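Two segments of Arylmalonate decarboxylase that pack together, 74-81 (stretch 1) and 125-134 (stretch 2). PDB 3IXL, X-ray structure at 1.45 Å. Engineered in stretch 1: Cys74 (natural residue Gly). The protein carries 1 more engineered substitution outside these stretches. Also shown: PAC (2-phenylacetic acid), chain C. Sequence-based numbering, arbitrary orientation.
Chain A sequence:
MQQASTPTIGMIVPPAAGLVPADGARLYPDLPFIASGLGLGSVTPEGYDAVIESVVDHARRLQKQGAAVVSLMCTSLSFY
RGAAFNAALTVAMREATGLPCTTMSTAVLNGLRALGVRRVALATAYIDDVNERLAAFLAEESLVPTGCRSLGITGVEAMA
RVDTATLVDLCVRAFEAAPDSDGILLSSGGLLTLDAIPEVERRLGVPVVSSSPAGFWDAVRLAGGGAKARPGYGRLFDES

Stretch 1, residues 74-81: CTSLSFYR
Stretch 2 125-134: AYIDDVNERL

How do the two backbones lie against each other? Stretch 1 forms a short helix from Thr75, with Cys74 at its N-cap; stretch 2 turns into a helix at Asp128, after Ile127 at its N-cap, and that helix runs on beyond Leu134. Their N-to-C directions differ by 62°, and the axes come no nearer than 10.1 Å, a gap wide enough for side chains to fill. The backbones draw closest at their C-terminal ends, with Tyr80 CA 5.6 Å from Arg133 CA and Phe79 CA 6.4 Å from Leu134 CA. The engineered Cys74 (chi1 t) caps the first helix: its SG accepts from Leu77 N at 3.4 Å.

What fills the space between the helices? Phe79, chi1 p (73°) and chi2 62°, points toward stretch 2 and has the largest covered area of the contact. Leu134 (chi1 t, chi2 p) lays its CB over one face of the ring, 4.0 Å from the centroid, a CH-pi contact in which an aliphatic hydrogen meets the aromatic cloud. Phe79 CZ also lies 3.8 Å from Val130 CG1 (chi1 t) and 3.8 Å from Tyr126 CE1. The Phe79 and Tyr126 rings meet obliquely, centroids 5.9 Å apart and planes at 73°. Nearby, Ser76 CB approaches Val130 CG1 at 3.9 Å.

Which polar links join the stretches? Arg133 (chi1 m, chi2 and chi3 t, chi4 -113°) reaches across so that its NH1 donates to Tyr80 O at 2.9 Å, with the carbonyl near the guanidinium plane, where the N-H bonds point. One turn earlier in its own helix, Asp129 (chi1 t) steadies that group through a salt bridge, Arg133 NE to Asp129 OD1 at 3.1 Å. A water adds a second link, donating to Phe79 O and Arg133 O, each 2.8 Å from its oxygen.

How does phenylacetic acid tie the other end together? Its carboxylate sits beside the start of the first helix, where free backbone N-H groups can meet its charge. Thr75 N (3.0 Å) and Thr75 OG1 (2.8 Å) donate to PAC O1, while Ser76 N (2.8 Å) and Ser76 OG (2.7 Å, chi1 p) donate to PAC O2. From stretch 2, Tyr126 (chi1 m, chi2 124°) donates its OH to the same PAC O2 at 2.7 Å, so this oxygen bridges the two stretches. Tyr126 OH also lies close to Thr75 CB, at 3.6 Å.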

# COMPACT_ATOMS: atom_id res chain seq x y z
N CYS A 74 -3.22 4.41 1.97
CA CYS A 74 -4.11 3.38 2.52
C CYS A 74 -4.67 2.59 1.36
O CYS A 74 -5.24 3.15 0.43
CB CYS A 74 -5.25 3.99 3.33
SG CYS A 74 -6.36 2.72 4.02
N THR A 75 -4.47 1.27 1.40
CA THR A 75 -4.89 0.39 0.31
C THR A 75 -6.41 0.31 0.31
O THR A 75 -7.06 0.60 -0.70
CB THR A 75 -4.28 -1.03 0.46
OG1 THR A 75 -3.05 -0.98 1.20
CG2 THR A 75 -4.04 -1.65 -0.91
N SER A 76 -6.97 -0.07 1.46
CA SER A 76 -8.40 -0.34 1.51
C SER A 76 -9.28 0.91 1.35
O SER A 76 -10.34 0.84 0.74
CB SER A 76 -8.77 -1.18 2.74
OG SER A 76 -8.35 -0.55 3.94
N LEU A 77 -8.82 2.04 1.85
CA LEU A 77 -9.55 3.30 1.66
C LEU A 77 -9.66 3.61 0.17
O LEU A 77 -10.64 4.22 -0.28
CB LEU A 77 -8.82 4.44 2.37
CG LEU A 77 -9.44 5.76 2.76
CD1 LEU A 77 -10.83 5.61 3.33
CD2 LEU A 77 -8.53 6.30 3.82
N SER A 78 -8.65 3.18 -0.60
CA SER A 78 -8.63 3.43 -2.04
C SER A 78 -9.23 2.32 -2.92
O SER A 78 -9.61 2.61 -4.06
CB SER A 78 -7.24 3.86 -2.52
OG SER A 78 -6.22 2.93 -2.18
N PHE A 79 -9.37 1.09 -2.41
CA PHE A 79 -9.99 0.01 -3.20
C PHE A 79 -11.42 -0.38 -2.81
O PHE A 79 -12.06 -1.12 -3.57
CB PHE A 79 -9.08 -1.24 -3.36
CG PHE A 79 -8.92 -2.09 -2.10
CD1 PHE A 79 -10.01 -2.73 -1.50
CD2 PHE A 79 -7.65 -2.30 -1.56
CE1 PHE A 79 -9.85 -3.51 -0.35
CE2 PHE A 79 -7.47 -3.09 -0.42
CZ PHE A 79 -8.56 -3.70 0.18
N TYR A 80 -11.91 0.09 -1.66
CA TYR A 80 -13.16 -0.49 -1.14
C TYR A 80 -14.40 -0.26 -1.97
O TYR A 80 -15.41 -0.94 -1.79
CB TYR A 80 -13.42 -0.12 0.32
CG TYR A 80 -14.03 1.25 0.61
CD1 TYR A 80 -13.29 2.43 0.44
CD2 TYR A 80 -15.31 1.36 1.15
CE1 TYR A 80 -13.83 3.67 0.75
CE2 TYR A 80 -15.86 2.60 1.49
CZ TYR A 80 -15.11 3.75 1.28
OH TYR A 80 -15.64 4.98 1.62
N ARG A 81 -14.34 0.73 -2.87
CA ARG A 81 -15.47 1.07 -3.72
C ARG A 81 -15.24 0.62 -5.16
O ARG A 81 -16.08 0.89 -6.03
CB ARG A 81 -15.72 2.57 -3.66
CG ARG A 81 -16.38 3.01 -2.36
CD ARG A 81 -16.51 4.52 -2.29
NE ARG A 81 -17.36 4.94 -1.18
CZ ARG A 81 -17.45 6.19 -0.74
NH1 ARG A 81 -16.72 7.16 -1.29
NH2 ARG A 81 -18.26 6.46 0.27
N ALA A 125 -4.30 -8.32 6.23
CA ALA A 125 -4.58 -8.05 7.62
C ALA A 125 -6.08 -8.06 7.91
O ALA A 125 -6.47 -7.99 9.06
CB ALA A 125 -3.98 -6.72 8.03
N TYR A 126 -6.90 -8.12 6.86
CA TYR A 126 -8.30 -7.67 6.94
C TYR A 126 -9.34 -8.70 7.30
O TYR A 126 -9.10 -9.91 7.25
CB TYR A 126 -8.75 -7.09 5.60
CG TYR A 126 -7.81 -6.15 4.89
CD1 TYR A 126 -7.41 -6.41 3.58
CD2 TYR A 126 -7.39 -4.97 5.49
CE1 TYR A 126 -6.57 -5.53 2.90
CE2 TYR A 126 -6.54 -4.08 4.82
CZ TYR A 126 -6.15 -4.38 3.52
OH TYR A 126 -5.33 -3.51 2.82
N ILE A 127 -10.53 -8.19 7.64
CA ILE A 127 -11.76 -9.01 7.70
C ILE A 127 -12.30 -9.24 6.28
O ILE A 127 -11.94 -8.53 5.34
CB ILE A 127 -12.85 -8.42 8.64
CG1 ILE A 127 -13.30 -7.03 8.18
CG2 ILE A 127 -12.33 -8.39 10.09
CD1 ILE A 127 -14.54 -6.50 8.94
N ASP A 128 -13.19 -10.22 6.14
CA ASP A 128 -13.54 -10.73 4.81
C ASP A 128 -14.32 -9.80 3.89
O ASP A 128 -14.18 -9.92 2.67
CB ASP A 128 -14.19 -12.11 4.90
CG ASP A 128 -13.18 -13.22 5.12
OD1 ASP A 128 -11.96 -12.99 4.91
OD2 ASP A 128 -13.60 -14.33 5.50
N ASP A 129 -15.10 -8.88 4.43
CA ASP A 129 -15.76 -7.91 3.55
C ASP A 129 -14.70 -7.12 2.80
O ASP A 129 -14.83 -6.89 1.60
CB ASP A 129 -16.68 -6.96 4.32
CG ASP A 129 -17.44 -5.98 3.41
OD1 ASP A 129 -17.70 -6.31 2.23
OD2 ASP A 129 -17.79 -4.89 3.90
N VAL A 130 -13.65 -6.73 3.51
CA VAL A 130 -12.56 -5.99 2.89
C VAL A 130 -11.76 -6.90 1.94
O VAL A 130 -11.40 -6.47 0.84
CB VAL A 130 -11.66 -5.33 3.96
CG1 VAL A 130 -10.49 -4.59 3.31
CG2 VAL A 130 -12.48 -4.35 4.80
N ASN A 131 -11.53 -8.17 2.32
CA ASN A 131 -10.86 -9.11 1.42
C ASN A 131 -11.61 -9.36 0.12
O ASN A 131 -10.99 -9.46 -0.94
CB ASN A 131 -10.59 -10.44 2.14
CG ASN A 131 -9.62 -10.28 3.28
OD1 ASN A 131 -8.66 -9.50 3.17
ND2 ASN A 131 -9.85 -10.99 4.39
N GLU A 132 -12.94 -9.43 0.20
CA GLU A 132 -13.77 -9.60 -0.99
C GLU A 132 -13.64 -8.39 -1.91
O GLU A 132 -13.54 -8.54 -3.12
CB GLU A 132 -15.23 -9.81 -0.61
CG GLU A 132 -15.52 -11.17 0.02
CD GLU A 132 -16.98 -11.36 0.39
OE1 GLU A 132 -17.31 -12.44 0.94
OE2 GLU A 132 -17.81 -10.46 0.14
N ARG A 133 -13.63 -7.20 -1.31
CA ARG A 133 -13.49 -5.97 -2.08
C ARG A 133 -12.11 -5.88 -2.74
O ARG A 133 -11.99 -5.42 -3.88
CB ARG A 133 -13.75 -4.75 -1.20
CG ARG A 133 -15.22 -4.64 -0.75
CD ARG A 133 -15.37 -3.66 0.40
NE ARG A 133 -16.69 -3.68 1.03
CZ ARG A 133 -17.57 -2.70 0.99
NH1 ARG A 133 -17.33 -1.57 0.32
NH2 ARG A 133 -18.73 -2.84 1.63
N LEU A 134 -11.08 -6.33 -2.04
CA LEU A 134 -9.75 -6.39 -2.62
C LEU A 134 -9.74 -7.32 -3.83
O LEU A 134 -9.26 -6.94 -4.90
CB LEU A 134 -8.73 -6.86 -1.57
CG LEU A 134 -7.30 -7.11 -2.06
CD1 LEU A 134 -6.69 -5.88 -2.71
CD2 LEU A 134 -6.40 -7.61 -0.94
C1 PAC C . -4.79 -0.46 4.40
C2 PAC C . -5.10 -0.01 5.81
C1' PAC C . -4.09 0.78 6.62
C2' PAC C . -4.18 0.63 8.01
C3' PAC C . -3.31 1.31 8.86
C4' PAC C . -2.34 2.16 8.31
C5' PAC C . -2.25 2.31 6.92
C6' PAC C . -3.12 1.63 6.07
O1 PAC C . -3.67 -0.25 3.84
O2 PAC C . -5.73 -1.07 3.81
O HOH W 1 -13.53 -3.28 -4.67